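Local coordinates for protein S-adenosylmethionine:tRNA ribosyltransferase-isomerase (Thermus thermophilus, PDB 1WDI) that probably transfers and isomerises the ribose of S-adenosylmethionine onto preQ1-modified tRNA, giving epoxyqueuosine in the queuosine pathway, at residues L58-S63 with L187-E192; G201-F206 with E249-V254. All blocks are in the same frame, centred on the assembly; numbering follows the deposited sequence.

Overall arrangement
Both contacts sit on one mixed sheet, with their centres about 14 Å apart. They come in series along the chain: interaction 1 closes before interaction 2 opens. Strand 57-73 lies between strands 203-211 and 253-256 and is parallel to both. Interaction 1 lies on one side of this strand, where Phe-189, just before helix 191-199, packs in the interior. Interaction 2 joins the start of strand 203-211 to the loop before strand 253-256, near the surface. The link between them is direct. Leu-58 O lies 2.8 Å from Arg-205 N, a probable hydrogen bond, and Leu-58 CD1 packs on Val-254 CG1. One central strand thus carries a buried apolar contact and borders a charged surface one.

Interaction 1 of 2, residues L58-S63 with L187-E192; sequences LVFNES and LHFTPE
Phe-60 and Phe-189 form a T-shaped (edge-to-face) aromatic pair in the buried core beside the mixed sheet. Phe-60 belongs to strand 57-73. Phe-189 sits in the loop between a short 3-10 turn and helix 191-199. The ring planes stand 79° apart and the centroids are 5.0 Å apart. Phe-60 supplies the edge and Phe-189 the face. CE2 of Phe-60 lies over the centre of the Phe-189 ring, 3.6 Å above its plane. Its neighbour CZ approaches the same ring, 3.8 Å from Phe-189 CE2. No hydrogen bond crosses between the segments, so the contact is purely apolar.

Both phenylalanines have CG anti to the carbonyl carbon, with chi1 of -55° in Phe-60 and -68° in Phe-189. Each side chain leaves its backbone toward the other segment. The two CA atoms remain 10.5 Å apart, and the side chains bridge that distance. Leu-58 adds a smaller touch from two positions earlier on the strand. It is on the same side as Phe-60, as expected two residues along a strand. Its CD2 methyl approaches the Phe-189 ring obliquely.

Other parts of the fold enclose the cluster. Phe-60 also stacks with Phe-206, Phe-189 makes a second edge-to-face pair with Phe-298, and Val-256 and Leu-194 of helix 191-199 each touch both side chains. Next to the pair, the backbone O of Phe-189 accepts a hydrogen bond from Arg-24, and OG1 of Thr-190, the N-cap of helix 191-199, bonds to Leu-193 N. These bonds hold the backbone that carries the Phe-189 ring, one residue before the N-cap. On the strand side, the contact finishes with Leu-58 CD2, 4.1 Å from Phe-189 CE2.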
ATOM      1  N   LEU A  58      14.231  -6.945  -3.458  1.00 20.12           N
ATOM      2  CA  LEU A  58      13.243  -5.890  -3.627  1.00 21.13           C
ATOM      3  C   LEU A  58      11.875  -6.471  -3.259  1.00 20.72           C
ATOM      4  O   LEU A  58      11.399  -7.415  -3.892  1.00 18.90           O
ATOM      5  CB  LEU A  58      13.268  -5.419  -5.082  1.00 21.70           C
ATOM      6  CG  LEU A  58      12.858  -3.999  -5.477  1.00 25.81           C
ATOM      7  CD1 LEU A  58      13.563  -2.973  -4.605  1.00 24.79           C
ATOM      8  CD2 LEU A  58      13.219  -3.780  -6.944  1.00 25.01           C
ATOM      9  N   VAL A  59      11.259  -5.910  -2.225  1.00 19.65           N
ATOM     10  CA  VAL A  59       9.960  -6.382  -1.756  1.00 19.28           C
ATOM     11  C   VAL A  59       8.853  -5.368  -2.059  1.00 19.70           C
ATOM     12  O   VAL A  59       8.937  -4.201  -1.657  1.00 20.21           O
ATOM     13  CB  VAL A  59       9.997  -6.664  -0.224  1.00 16.73           C
ATOM     14  CG1 VAL A  59       8.681  -7.271   0.238  1.00 16.75           C
ATOM     15  CG2 VAL A  59      11.141  -7.609   0.099  1.00 17.73           C
ATOM     16  N   PHE A  60       7.827  -5.833  -2.773  1.00 19.03           N
ATOM     17  CA  PHE A  60       6.679  -5.017  -3.161  1.00 20.40           C
ATOM     18  C   PHE A  60       5.432  -5.521  -2.458  1.00 21.72           C
ATOM     19  O   PHE A  60       5.433  -6.577  -1.825  1.00 22.79           O
ATOM     20  CB  PHE A  60       6.361  -5.139  -4.659  1.00 19.35           C
ATOM     21  CG  PHE A  60       7.508  -4.831  -5.575  1.00 19.48           C
ATOM     22  CD1 PHE A  60       8.544  -5.745  -5.752  1.00 18.70           C
ATOM     23  CD2 PHE A  60       7.519  -3.653  -6.308  1.00 18.41           C
ATOM     24  CE1 PHE A  60       9.574  -5.486  -6.658  1.00 19.64           C
ATOM     25  CE2 PHE A  60       8.553  -3.384  -7.218  1.00 19.89           C
ATOM     26  CZ  PHE A  60       9.575  -4.303  -7.390  1.00 17.26           C
ATOM     27  N   ASN A  61       4.353  -4.770  -2.609  1.00 22.44           N
ATOM     28  CA  ASN A  61       3.083  -5.188  -2.051  1.00 26.58           C
ATOM     29  C   ASN A  61       2.103  -5.274  -3.216  1.00 27.67           C
ATOM     30  O   ASN A  61       2.087  -4.413  -4.094  1.00 26.48           O
ATOM     31  CB  ASN A  61       2.586  -4.186  -1.002  1.00 28.27           C
ATOM     32  CG  ASN A  61       1.637  -3.156  -1.576  1.00 31.31           C
ATOM     33  OD1 ASN A  61       0.485  -3.462  -1.891  1.00 32.37           O
ATOM     34  ND2 ASN A  61       2.116  -1.922  -1.715  1.00 32.72           N
ATOM     35  N   GLU A  62       1.320  -6.341  -3.252  1.00 30.66           N
ATOM     36  CA  GLU A  62       0.310  -6.489  -4.288  1.00 33.57           C
ATOM     37  C   GLU A  62      -0.997  -6.656  -3.537  1.00 33.95           C
ATOM     38  O   GLU A  62      -1.158  -7.596  -2.764  1.00 32.06           O
ATOM     39  CB  GLU A  62       0.582  -7.706  -5.179  1.00 35.00           C
ATOM     40  CG  GLU A  62       0.887  -8.999  -4.444  1.00 41.14           C
ATOM     41  CD  GLU A  62       0.969 -10.192  -5.384  1.00 43.35           C
ATOM     42  OE1 GLU A  62       1.551 -10.054  -6.483  1.00 46.38           O
ATOM     43  OE2 GLU A  62       0.458 -11.271  -5.022  1.00 45.60           O
ATOM     44  N   SER A  63      -1.914  -5.721  -3.748  1.00 36.02           N
ATOM     45  CA  SER A  63      -3.204  -5.759  -3.075  1.00 39.55           C
ATOM     46  C   SER A  63      -4.051  -6.949  -3.493  1.00 40.10           C
ATOM     47  O   SER A  63      -4.140  -7.280  -4.675  1.00 40.23           O
ATOM     48  CB  SER A  63      -3.976  -4.464  -3.346  1.00 40.07           C
ATOM     49  OG  SER A  63      -3.334  -3.355  -2.741  1.00 44.39           O
ATOM     50  N   LEU A 187       3.579   1.927  -8.421  1.00 28.87           N
ATOM     51  CA  LEU A 187       3.059   2.355  -9.718  1.00 29.76           C
ATOM     52  C   LEU A 187       4.163   2.830 -10.663  1.00 29.00           C
ATOM     53  O   LEU A 187       4.000   2.787 -11.883  1.00 28.28           O
ATOM     54  CB  LEU A 187       2.039   3.482  -9.537  1.00 33.61           C
ATOM     55  CG  LEU A 187       1.384   4.015 -10.822  1.00 37.72           C
ATOM     56  CD1 LEU A 187       0.314   3.034 -11.293  1.00 39.12           C
ATOM     57  CD2 LEU A 187       0.763   5.383 -10.567  1.00 38.45           C
ATOM     58  N   HIS A 188       5.281   3.274 -10.092  1.00 26.71           N
ATOM     59  CA  HIS A 188       6.414   3.780 -10.871  1.00 24.20           C
ATOM     60  C   HIS A 188       7.133   2.734 -11.710  1.00 23.08           C
ATOM     61  O   HIS A 188       7.836   3.076 -12.664  1.00 21.80           O
ATOM     62  CB  HIS A 188       7.424   4.447  -9.939  1.00 22.78           C
ATOM     63  CG  HIS A 188       6.859   5.599  -9.168  1.00 23.76           C
ATOM     64  ND1 HIS A 188       6.412   6.752  -9.776  1.00 24.62           N
ATOM     65  CD2 HIS A 188       6.672   5.778  -7.838  1.00 23.29           C
ATOM     66  CE1 HIS A 188       5.979   7.593  -8.854  1.00 25.22           C
ATOM     67  NE2 HIS A 188       6.125   7.027  -7.670  1.00 21.76           N
ATOM     68  N   PHE A 189       6.968   1.465 -11.350  1.00 23.19           N
ATOM     69  CA  PHE A 189       7.622   0.386 -12.070  1.00 23.83           C
ATOM     70  C   PHE A 189       6.874  -0.037 -13.330  1.00 25.61           C
ATOM     71  O   PHE A 189       5.649   0.009 -13.390  1.00 28.84           O
ATOM     72  CB  PHE A 189       7.809  -0.841 -11.165  1.00 22.80           C
ATOM     73  CG  PHE A 189       8.800  -0.634 -10.050  1.00 20.00           C
ATOM     74  CD1 PHE A 189       8.506   0.215  -8.985  1.00 20.62           C
ATOM     75  CD2 PHE A 189      10.028  -1.291 -10.065  1.00 19.03           C
ATOM     76  CE1 PHE A 189       9.423   0.405  -7.948  1.00 21.27           C
ATOM     77  CE2 PHE A 189      10.950  -1.110  -9.038  1.00 20.99           C
ATOM     78  CZ  PHE A 189      10.645  -0.256  -7.971  1.00 19.78           C
ATOM     79  N   THR A 190       7.636  -0.450 -14.333  1.00 24.71           N
ATOM     80  CA  THR A 190       7.083  -0.908 -15.598  1.00 23.22           C
ATOM     81  C   THR A 190       7.600  -2.322 -15.805  1.00 24.00           C
ATOM     82  O   THR A 190       8.553  -2.742 -15.149  1.00 23.24           O
ATOM     83  CB  THR A 190       7.602  -0.073 -16.776  1.00 23.57           C
ATOM     84  OG1 THR A 190       9.033  -0.100 -16.762  1.00 22.73           O
ATOM     85  CG2 THR A 190       7.112   1.376 -16.687  1.00 22.22           C
ATOM     86  N   PRO A 191       6.975  -3.077 -16.720  1.00 24.91           N
ATOM     87  CA  PRO A 191       7.441  -4.442 -16.967  1.00 25.39           C
ATOM     88  C   PRO A 191       8.914  -4.422 -17.379  1.00 25.33           C
ATOM     89  O   PRO A 191       9.678  -5.318 -17.025  1.00 26.86           O
ATOM     90  CB  PRO A 191       6.520  -4.915 -18.094  1.00 27.00           C
ATOM     91  CG  PRO A 191       5.236  -4.211 -17.775  1.00 26.14           C
ATOM     92  CD  PRO A 191       5.717  -2.810 -17.443  1.00 24.81           C
ATOM     93  N   GLU A 192       9.304  -3.385 -18.120  1.00 26.55           N
ATOM     94  CA  GLU A 192      10.687  -3.232 -18.579  1.00 27.16           C
ATOM     95  C   GLU A 192      11.650  -3.074 -17.403  1.00 24.78           C
ATOM     96  O   GLU A 192      12.675  -3.748 -17.330  1.00 24.33           O
ATOM     97  CB  GLU A 192      10.827  -2.005 -19.486  1.00 29.62           C
ATOM     98  CG  GLU A 192      10.113  -2.077 -20.833  1.00 37.23           C
ATOM     99  CD  GLU A 192       8.602  -2.030 -20.716  1.00 40.27           C
ATOM    100  OE1 GLU A 192       8.090  -1.295 -19.844  1.00 39.10           O
ATOM    101  OE2 GLU A 192       7.925  -2.722 -21.510  1.00 42.87           O
TER

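Interaction 2 of 2, residues G201-F206 with E249-V254; sequences GVELRF and EGRRVV
A salt-bridge network of Glu-203, Arg-205, Glu-249 and Arg-251 joins the start of strand 203-211 to the loop that leads into strand 253-256, at the surface. Across the contact, Arg-251 NH1 donates to Glu-203 OE2 at 2.9 Å. The bond is bent, with an N-H...O angle of 134°. NH1 comes from above the carboxylate plane, and the oxygen is tilted out of the guanidinium plane. Water 1 makes a second bridge, donating to Glu-203 OE2 and accepting from Arg-251 NH2.

Each partner is also held from its own side. Arg-205 NE and NH2 grip Glu-203 OE1 side-on; OE1 receives NE through its anti lone pair, while NH2 comes from above the carboxylate plane. Arg-251 NE and NH2 likewise grip Glu-249 OE1. A bend at chi3 (-74°) turns the Arg-251 guanidinium between the two glutamates, and NH1 also bonds to Gly-55 O. A leucine in place of Arg-251 would probably leave Glu-249 OE1 without the two Arg-251 N-H donors and Glu-203 OE2 without its cationic partner.

Gly-250, with positive phi, ends helix 237-248 in a Schellman motif just before Arg-251. Glu-249 OE1 lies in the Arg-251 guanidinium plane, 2.8 Å from Arg-251 NE.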
ATOM      1  N   GLY A 201      20.048  -9.741 -11.468  1.00 25.24           N
ATOM      2  CA  GLY A 201      20.029 -10.537 -10.252  1.00 24.95           C
ATOM      3  C   GLY A 201      19.343  -9.949  -9.032  1.00 23.73           C
ATOM      4  O   GLY A 201      19.621 -10.371  -7.914  1.00 23.77           O
ATOM      5  N   VAL A 202      18.453  -8.983  -9.228  1.00 22.19           N
ATOM      6  CA  VAL A 202      17.738  -8.391  -8.102  1.00 21.50           C
ATOM      7  C   VAL A 202      16.484  -9.214  -7.852  1.00 20.97           C
ATOM      8  O   VAL A 202      15.680  -9.428  -8.754  1.00 21.50           O
ATOM      9  CB  VAL A 202      17.338  -6.918  -8.380  1.00 20.04           C
ATOM     10  CG1 VAL A 202      16.406  -6.408  -7.280  1.00 17.82           C
ATOM     11  CG2 VAL A 202      18.592  -6.050  -8.432  1.00 19.06           C
ATOM     12  N   GLU A 203      16.326  -9.690  -6.625  1.00 21.14           N
ATOM     13  CA  GLU A 203      15.158 -10.487  -6.295  1.00 21.01           C
ATOM     14  C   GLU A 203      13.925  -9.603  -6.276  1.00 20.68           C
ATOM     15  O   GLU A 203      13.974  -8.462  -5.816  1.00 21.12           O
ATOM     16  CB  GLU A 203      15.334 -11.157  -4.931  1.00 21.53           C
ATOM     17  CG  GLU A 203      16.445 -12.179  -4.884  1.00 22.19           C
ATOM     18  CD  GLU A 203      16.441 -12.982  -3.600  1.00 22.66           C
ATOM     19  OE1 GLU A 203      15.340 -13.242  -3.071  1.00 24.64           O
ATOM     20  OE2 GLU A 203      17.532 -13.370  -3.133  1.00 23.68           O
ATOM     21  N   LEU A 204      12.825 -10.134  -6.793  1.00 19.29           N
ATOM     22  CA  LEU A 204      11.568  -9.407  -6.829  1.00 20.45           C
ATOM     23  C   LEU A 204      10.586 -10.233  -6.003  1.00 22.74           C
ATOM     24  O   LEU A 204      10.101 -11.269  -6.458  1.00 24.76           O
ATOM     25  CB  LEU A 204      11.087  -9.270  -8.278  1.00 19.96           C
ATOM     26  CG  LEU A 204      12.081  -8.612  -9.251  1.00 18.84           C
ATOM     27  CD1 LEU A 204      11.482  -8.599 -10.650  1.00 16.38           C
ATOM     28  CD2 LEU A 204      12.405  -7.182  -8.807  1.00 16.15           C
ATOM     29  N   ARG A 205      10.315  -9.784  -4.780  1.00 23.40           N
ATOM     30  CA  ARG A 205       9.417 -10.506  -3.878  1.00 23.42           C
ATOM     31  C   ARG A 205       8.155  -9.707  -3.582  1.00 24.62           C
ATOM     32  O   ARG A 205       8.213  -8.485  -3.422  1.00 25.39           O
ATOM     33  CB  ARG A 205      10.143 -10.812  -2.567  1.00 22.45           C
ATOM     34  CG  ARG A 205      11.472 -11.530  -2.734  1.00 21.05           C
ATOM     35  CD  ARG A 205      11.292 -12.957  -3.238  1.00 21.00           C
ATOM     36  NE  ARG A 205      12.571 -13.654  -3.295  1.00 19.93           N
ATOM     37  CZ  ARG A 205      12.700 -14.962  -3.482  1.00 21.75           C
ATOM     38  NH1 ARG A 205      11.621 -15.720  -3.630  1.00 18.89           N
ATOM     39  NH2 ARG A 205      13.907 -15.508  -3.513  1.00 19.40           N
ATOM     40  N   PHE A 206       7.018 -10.397  -3.488  1.00 23.72           N
ATOM     41  CA  PHE A 206       5.749  -9.725  -3.230  1.00 22.19           C
ATOM     42  C   PHE A 206       4.971 -10.231  -2.009  1.00 23.48           C
ATOM     43  O   PHE A 206       4.693 -11.430  -1.884  1.00 20.98           O
ATOM     44  CB  PHE A 206       4.831  -9.841  -4.457  1.00 24.36           C
ATOM     45  CG  PHE A 206       5.410  -9.255  -5.722  1.00 26.55           C
ATOM     46  CD1 PHE A 206       6.456  -9.889  -6.391  1.00 26.63           C
ATOM     47  CD2 PHE A 206       4.897  -8.078  -6.253  1.00 25.04           C
ATOM     48  CE1 PHE A 206       6.979  -9.358  -7.570  1.00 27.68           C
ATOM     49  CE2 PHE A 206       5.413  -7.535  -7.432  1.00 27.50           C
ATOM     50  CZ  PHE A 206       6.456  -8.177  -8.092  1.00 26.90           C
ATOM     51  N   GLU A 249      22.653 -13.520   5.219  1.00 31.17           N
ATOM     52  CA  GLU A 249      23.789 -13.424   4.308  1.00 30.64           C
ATOM     53  C   GLU A 249      24.282 -11.995   4.091  1.00 30.46           C
ATOM     54  O   GLU A 249      25.127 -11.750   3.234  1.00 30.18           O
ATOM     55  CB  GLU A 249      23.428 -14.049   2.961  1.00 31.43           C
ATOM     56  CG  GLU A 249      22.890 -15.464   3.079  1.00 32.03           C
ATOM     57  CD  GLU A 249      22.536 -16.068   1.734  1.00 34.14           C
ATOM     58  OE1 GLU A 249      22.096 -15.317   0.835  1.00 31.39           O
ATOM     59  OE2 GLU A 249      22.686 -17.298   1.584  1.00 32.66           O
ATOM     60  N   GLY A 250      23.750 -11.051   4.862  1.00 29.44           N
ATOM     61  CA  GLY A 250      24.179  -9.670   4.721  1.00 27.51           C
ATOM     62  C   GLY A 250      23.726  -8.964   3.451  1.00 27.21           C
ATOM     63  O   GLY A 250      24.303  -7.944   3.075  1.00 25.63           O
ATOM     64  N   ARG A 251      22.706  -9.498   2.782  1.00 25.99           N
ATOM     65  CA  ARG A 251      22.191  -8.876   1.563  1.00 25.18           C
ATOM     66  C   ARG A 251      21.073  -7.879   1.902  1.00 24.32           C
ATOM     67  O   ARG A 251      20.333  -8.065   2.864  1.00 22.56           O
ATOM     68  CB  ARG A 251      21.699  -9.955   0.591  1.00 25.40           C
ATOM     69  CG  ARG A 251      22.842 -10.826   0.040  1.00 23.22           C
ATOM     70  CD  ARG A 251      22.386 -11.801  -1.054  1.00 25.62           C
ATOM     71  NE  ARG A 251      21.617 -12.941  -0.553  1.00 21.91           N
ATOM     72  CZ  ARG A 251      20.317 -13.132  -0.767  1.00 24.25           C
ATOM     73  NH1 ARG A 251      19.612 -12.259  -1.475  1.00 22.73           N
ATOM     74  NH2 ARG A 251      19.719 -14.212  -0.282  1.00 27.04           N
ATOM     75  N   ARG A 252      20.954  -6.820   1.111  1.00 23.39           N
ATOM     76  CA  ARG A 252      19.955  -5.783   1.372  1.00 22.36           C
ATOM     77  C   ARG A 252      18.506  -6.118   1.057  1.00 22.77           C
ATOM     78  O   ARG A 252      18.198  -6.705   0.019  1.00 20.70           O
ATOM     79  CB  ARG A 252      20.313  -4.500   0.619  1.00 20.55           C
ATOM     80  CG  ARG A 252      21.698  -3.963   0.927  1.00 22.84           C
ATOM     81  CD  ARG A 252      21.898  -2.598   0.301  1.00 25.26           C
ATOM     82  NE  ARG A 252      21.825  -2.630  -1.161  1.00 27.59           N
ATOM     83  CZ  ARG A 252      22.099  -1.585  -1.939  1.00 27.08           C
ATOM     84  NH1 ARG A 252      22.458  -0.432  -1.388  1.00 25.57           N
ATOM     85  NH2 ARG A 252      22.027  -1.692  -3.264  1.00 23.36           N
ATOM     86  N   VAL A 253      17.622  -5.733   1.974  1.00 20.12           N
ATOM     87  CA  VAL A 253      16.192  -5.912   1.790  1.00 18.48           C
ATOM     88  C   VAL A 253      15.716  -4.496   1.471  1.00 20.01           C
ATOM     89  O   VAL A 253      15.806  -3.595   2.311  1.00 19.79           O
ATOM     90  CB  VAL A 253      15.513  -6.438   3.073  1.00 20.57           C
ATOM     91  CG1 VAL A 253      14.004  -6.503   2.877  1.00 15.08           C
ATOM     92  CG2 VAL A 253      16.050  -7.822   3.405  1.00 18.61           C
ATOM     93  N   VAL A 254      15.248  -4.303   0.242  1.00 18.43           N
ATOM     94  CA  VAL A 254      14.795  -3.000  -0.230  1.00 16.46           C
ATOM     95  C   VAL A 254      13.279  -2.949  -0.314  1.00 16.69           C
ATOM     96  O   VAL A 254      12.659  -3.679  -1.088  1.00 16.61           O
ATOM     97  CB  VAL A 254      15.397  -2.694  -1.627  1.00 16.80           C
ATOM     98  CG1 VAL A 254      15.074  -1.263  -2.039  1.00 15.85           C
ATOM     99  CG2 VAL A 254      16.914  -2.916  -1.593  1.00 15.89           C
TER
HETATM  100  O   HOH W   1      16.884 -14.156  -0.498  1.00 21.33           O